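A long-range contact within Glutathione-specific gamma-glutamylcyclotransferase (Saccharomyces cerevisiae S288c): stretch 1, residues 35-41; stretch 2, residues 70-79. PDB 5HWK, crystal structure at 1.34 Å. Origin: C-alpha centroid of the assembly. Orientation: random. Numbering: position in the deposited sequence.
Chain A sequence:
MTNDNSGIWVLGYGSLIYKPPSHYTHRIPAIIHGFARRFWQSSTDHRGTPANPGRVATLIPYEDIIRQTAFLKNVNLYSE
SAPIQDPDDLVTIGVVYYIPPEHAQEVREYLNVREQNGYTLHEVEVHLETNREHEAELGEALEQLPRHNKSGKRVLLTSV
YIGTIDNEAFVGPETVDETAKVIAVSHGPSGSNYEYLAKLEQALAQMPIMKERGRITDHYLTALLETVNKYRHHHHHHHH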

# COMPACT_ATOMS: atom_id res chain seq x y z
N PHE A 35 -0.53 -8.17 3.93
CA PHE A 35 -0.01 -7.68 2.66
C PHE A 35 1.37 -7.09 2.91
O PHE A 35 1.63 -6.54 3.98
N ALA A 36 2.23 -7.18 1.90
CA ALA A 36 3.47 -6.42 1.88
C ALA A 36 3.36 -5.36 0.79
O ALA A 36 2.86 -5.64 -0.30
N ARG A 37 3.90 -4.17 1.03
CA ARG A 37 3.90 -3.11 0.02
C ARG A 37 5.28 -3.05 -0.64
O ARG A 37 6.30 -3.05 0.05
N ARG A 38 5.30 -3.07 -1.98
CA ARG A 38 6.57 -3.04 -2.71
C ARG A 38 6.41 -2.10 -3.89
O ARG A 38 5.33 -1.98 -4.47
N PHE A 39 7.52 -1.49 -4.31
CA PHE A 39 7.49 -0.60 -5.47
C PHE A 39 7.75 -1.42 -6.75
O PHE A 39 8.74 -1.26 -7.47
N TRP A 40 6.85 -2.39 -6.96
CA TRP A 40 6.92 -3.40 -8.01
C TRP A 40 5.87 -3.20 -9.09
O TRP A 40 5.58 -4.15 -9.84
N GLN A 41 5.32 -1.99 -9.21
CA GLN A 41 4.39 -1.63 -10.26
C GLN A 41 5.04 -0.53 -11.10
O GLN A 41 5.61 0.42 -10.56
N ALA A 70 11.17 -16.32 -4.35
CA ALA A 70 11.79 -15.00 -4.41
C ALA A 70 10.97 -13.97 -3.63
O ALA A 70 11.54 -13.07 -3.00
N PHE A 71 9.64 -14.04 -3.71
CA PHE A 71 8.83 -13.11 -2.93
C PHE A 71 9.03 -13.36 -1.44
O PHE A 71 9.18 -12.41 -0.65
N LEU A 72 9.02 -14.64 -1.02
CA LEU A 72 9.12 -14.96 0.40
C LEU A 72 10.47 -14.53 0.96
O LEU A 72 10.55 -13.95 2.05
N LYS A 73 11.56 -14.80 0.24
CA LYS A 73 12.85 -14.35 0.73
C LYS A 73 12.93 -12.84 0.82
O LYS A 73 13.51 -12.29 1.77
N ASN A 74 12.30 -12.13 -0.12
CA ASN A 74 12.36 -10.67 -0.10
C ASN A 74 11.54 -10.12 1.07
O ASN A 74 11.97 -9.19 1.76
N VAL A 75 10.37 -10.69 1.32
CA VAL A 75 9.59 -10.27 2.48
C VAL A 75 10.32 -10.58 3.77
O VAL A 75 10.37 -9.74 4.68
N ASN A 76 10.91 -11.77 3.88
CA ASN A 76 11.66 -12.10 5.10
C ASN A 76 12.88 -11.20 5.28
O ASN A 76 13.27 -10.91 6.41
N LEU A 77 13.46 -10.70 4.18
CA LEU A 77 14.62 -9.83 4.28
C LEU A 77 14.31 -8.55 5.04
O LEU A 77 15.18 -8.01 5.73
N TYR A 78 13.07 -8.05 4.94
CA TYR A 78 12.71 -6.77 5.54
C TYR A 78 11.69 -6.86 6.66
O TYR A 78 11.28 -5.82 7.18
N SER A 79 11.26 -8.05 7.05
CA SER A 79 10.22 -8.20 8.05
C SER A 79 10.84 -8.42 9.42
O SER A 79 11.79 -9.21 9.56

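The contact sets a short strand, 35-38, with the residues that follow it, against one side of a helix, and the two axes cross almost at right angles, at 86°, with 10.4 Å between them at closest approach. The first rule to read here is alternation. A36, R38 and W40 send CA-to-CB toward the helix, whereas F35, R37, F39 and Q41 stay out of its reach. The helix answers with F71, N74, V75 and Y78, in which N74 and V75 are adjacent and F71 and Y78 each lie three or four residues from them. Its N74 and Y78 point toward the strand, while F71 and V75 leave the backbone sideways. The whole contact is modest, burying 289 Å² over both sides.

The polar centre is R38 with N74. R38 runs m at chi1 (-71°), m at chi2 and t at chi3, a path that brings the guanidinium up to N74. N74 takes t at chi1 (175°) and brings its amide to meet it. The NE of R38 donates to OD1 of N74 at 2.7 Å with a near-straight angle of 160°, and R38 NH2 donates to the same N74 OD1 at 3.0 Å. A single carbonyl oxygen, lying near the guanidinium plane at its edge, thus accepts from two nitrogens of one arginine. A third, weak hydrogen bond runs from R38 NH2 to the backbone O of N74 at 3.4 Å. The remaining nitrogen turns back to its own strand: R38 NH1 donates to R37 O at 2.9 Å, so all three guanidinium nitrogens have an acceptor.

One water extends this network. The water O accepts from R38 NH2 at 2.8 Å and donates to V75 O at 2.9 Å, so the arginine reaches a helix carbonyl it does not bond directly. With the asparagine and the water both served by NH2, the buried charge is well supplied with acceptors, although no acidic residue from either stretch takes part.

Two apolar contacts accompany this centre. Toward the earlier turn of the helix, W40 (chi1 m, -67°) lays its six-membered ring near F71, also m at -70°. Although F71 starts sideways, its end comes nearer, and W40 CZ3 sits over one face of the phenylalanine ring, 3.8 Å from F71 CD1. The ring centroids are 5.4 Å apart and the planes meet at 41°, an oblique pairing. The edge of the indole also meets the asparagine, with W40 CZ2 3.7 Å from N74 ND2.

Level with the polar pair, A36 and V75 are the nearest backbone pair, A36 CA to V75 CA 7.3 Å, and A36 CB touches V75 CG2 at 4.1 Å. V75, t at chi1, also borders the arginine, with R38 NH2 3.6 Å from V75 CA. Y78 (chi1 m, -59°) comes last, its CD2 lying 3.8 Å from R38 NH2.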

# COMPACT_ATOMS: atom_id res chain seq x y z
CB PHE A 35 -0.91 -6.58 2.10
CG PHE A 35 -2.30 -7.05 1.70
CD1 PHE A 35 -3.36 -7.10 2.62
CD2 PHE A 35 -2.54 -7.47 0.39
CE1 PHE A 35 -4.60 -7.55 2.23
CE2 PHE A 35 -3.81 -7.93 0.01
CZ PHE A 35 -4.83 -7.95 0.91
CB ALA A 36 4.64 -7.33 1.49
CB ARG A 37 3.60 -1.76 0.66
CG ARG A 37 3.76 -0.56 -0.28
CD ARG A 37 3.37 0.76 0.34
NE ARG A 37 4.04 0.92 1.61
CZ ARG A 37 3.45 1.40 2.70
NH1 ARG A 37 2.23 1.96 2.62
NH2 ARG A 37 4.07 1.37 3.87
CB ARG A 38 6.94 -4.45 -3.24
CG ARG A 38 7.36 -5.47 -2.17
CD ARG A 38 8.67 -5.05 -1.53
NE ARG A 38 9.20 -5.97 -0.53
CZ ARG A 38 8.93 -5.93 0.77
NH1 ARG A 38 8.03 -5.06 1.25
NH2 ARG A 38 9.53 -6.79 1.59
CB PHE A 39 8.49 0.54 -5.32
CG PHE A 39 7.96 1.74 -4.55
CD1 PHE A 39 7.32 1.59 -3.34
CD2 PHE A 39 8.18 3.03 -5.04
CE1 PHE A 39 6.87 2.70 -2.63
CE2 PHE A 39 7.78 4.12 -4.35
CZ PHE A 39 7.11 3.98 -3.16
CB TRP A 40 6.85 -4.79 -7.41
CG TRP A 40 8.04 -5.15 -6.60
CD1 TRP A 40 9.21 -4.42 -6.45
CD2 TRP A 40 8.23 -6.37 -5.88
NE1 TRP A 40 10.08 -5.11 -5.63
CE2 TRP A 40 9.50 -6.31 -5.27
CE3 TRP A 40 7.42 -7.48 -5.65
CZ2 TRP A 40 9.99 -7.33 -4.46
CZ3 TRP A 40 7.91 -8.51 -4.84
CH2 TRP A 40 9.18 -8.42 -4.26
CB GLN A 41 3.07 -1.19 -9.65
CG GLN A 41 2.01 -0.84 -10.65
CD GLN A 41 1.27 -2.08 -11.14
OE1 GLN A 41 1.69 -3.22 -10.89
NE2 GLN A 41 0.15 -1.87 -11.82
CB ALA A 70 11.94 -14.52 -5.85
CB PHE A 71 7.33 -13.22 -3.24
CG PHE A 71 6.90 -12.74 -4.59
CD1 PHE A 71 7.80 -12.24 -5.52
CD2 PHE A 71 5.57 -12.79 -4.94
CE1 PHE A 71 7.37 -11.82 -6.76
CE2 PHE A 71 5.14 -12.35 -6.19
CZ PHE A 71 6.04 -11.86 -7.09
CB LEU A 72 8.85 -16.45 0.60
CG LEU A 72 8.75 -16.94 2.04
CD1 LEU A 72 7.77 -16.14 2.88
CD2 LEU A 72 8.37 -18.43 2.08
CB LYS A 73 13.96 -14.89 -0.16
CG LYS A 73 14.23 -16.32 0.23
CD LYS A 73 15.26 -16.97 -0.67
CE LYS A 73 15.47 -18.43 -0.27
NZ LYS A 73 16.21 -18.59 1.01
CB ASN A 74 11.83 -10.14 -1.42
CG ASN A 74 11.75 -8.67 -1.42
OD1 ASN A 74 10.84 -8.09 -0.82
ND2 ASN A 74 12.70 -8.02 -2.07
CB VAL A 75 8.18 -10.87 2.42
CG1 VAL A 75 7.47 -10.68 3.78
CG2 VAL A 75 7.40 -10.29 1.23
CB ASN A 76 12.05 -13.58 5.12
CG ASN A 76 10.90 -14.48 5.49
OD1 ASN A 76 9.98 -14.05 6.19
ND2 ASN A 76 10.93 -15.72 5.02
CB LEU A 77 15.12 -9.51 2.86
CG LEU A 77 16.41 -8.72 2.70
CD1 LEU A 77 17.53 -9.36 3.51
CD2 LEU A 77 16.79 -8.61 1.21
CB TYR A 78 12.24 -5.78 4.47
CG TYR A 78 13.30 -5.53 3.42
CD1 TYR A 78 14.39 -4.74 3.71
CD2 TYR A 78 13.20 -6.08 2.14
CE1 TYR A 78 15.39 -4.51 2.76
CE2 TYR A 78 14.19 -5.85 1.18
CZ TYR A 78 15.27 -5.08 1.50
OH TYR A 78 16.24 -4.86 0.56
CB SER A 79 9.37 -9.41 7.70
OG SER A 79 8.48 -9.67 8.77
O HOH W 1 8.97 -7.26 4.33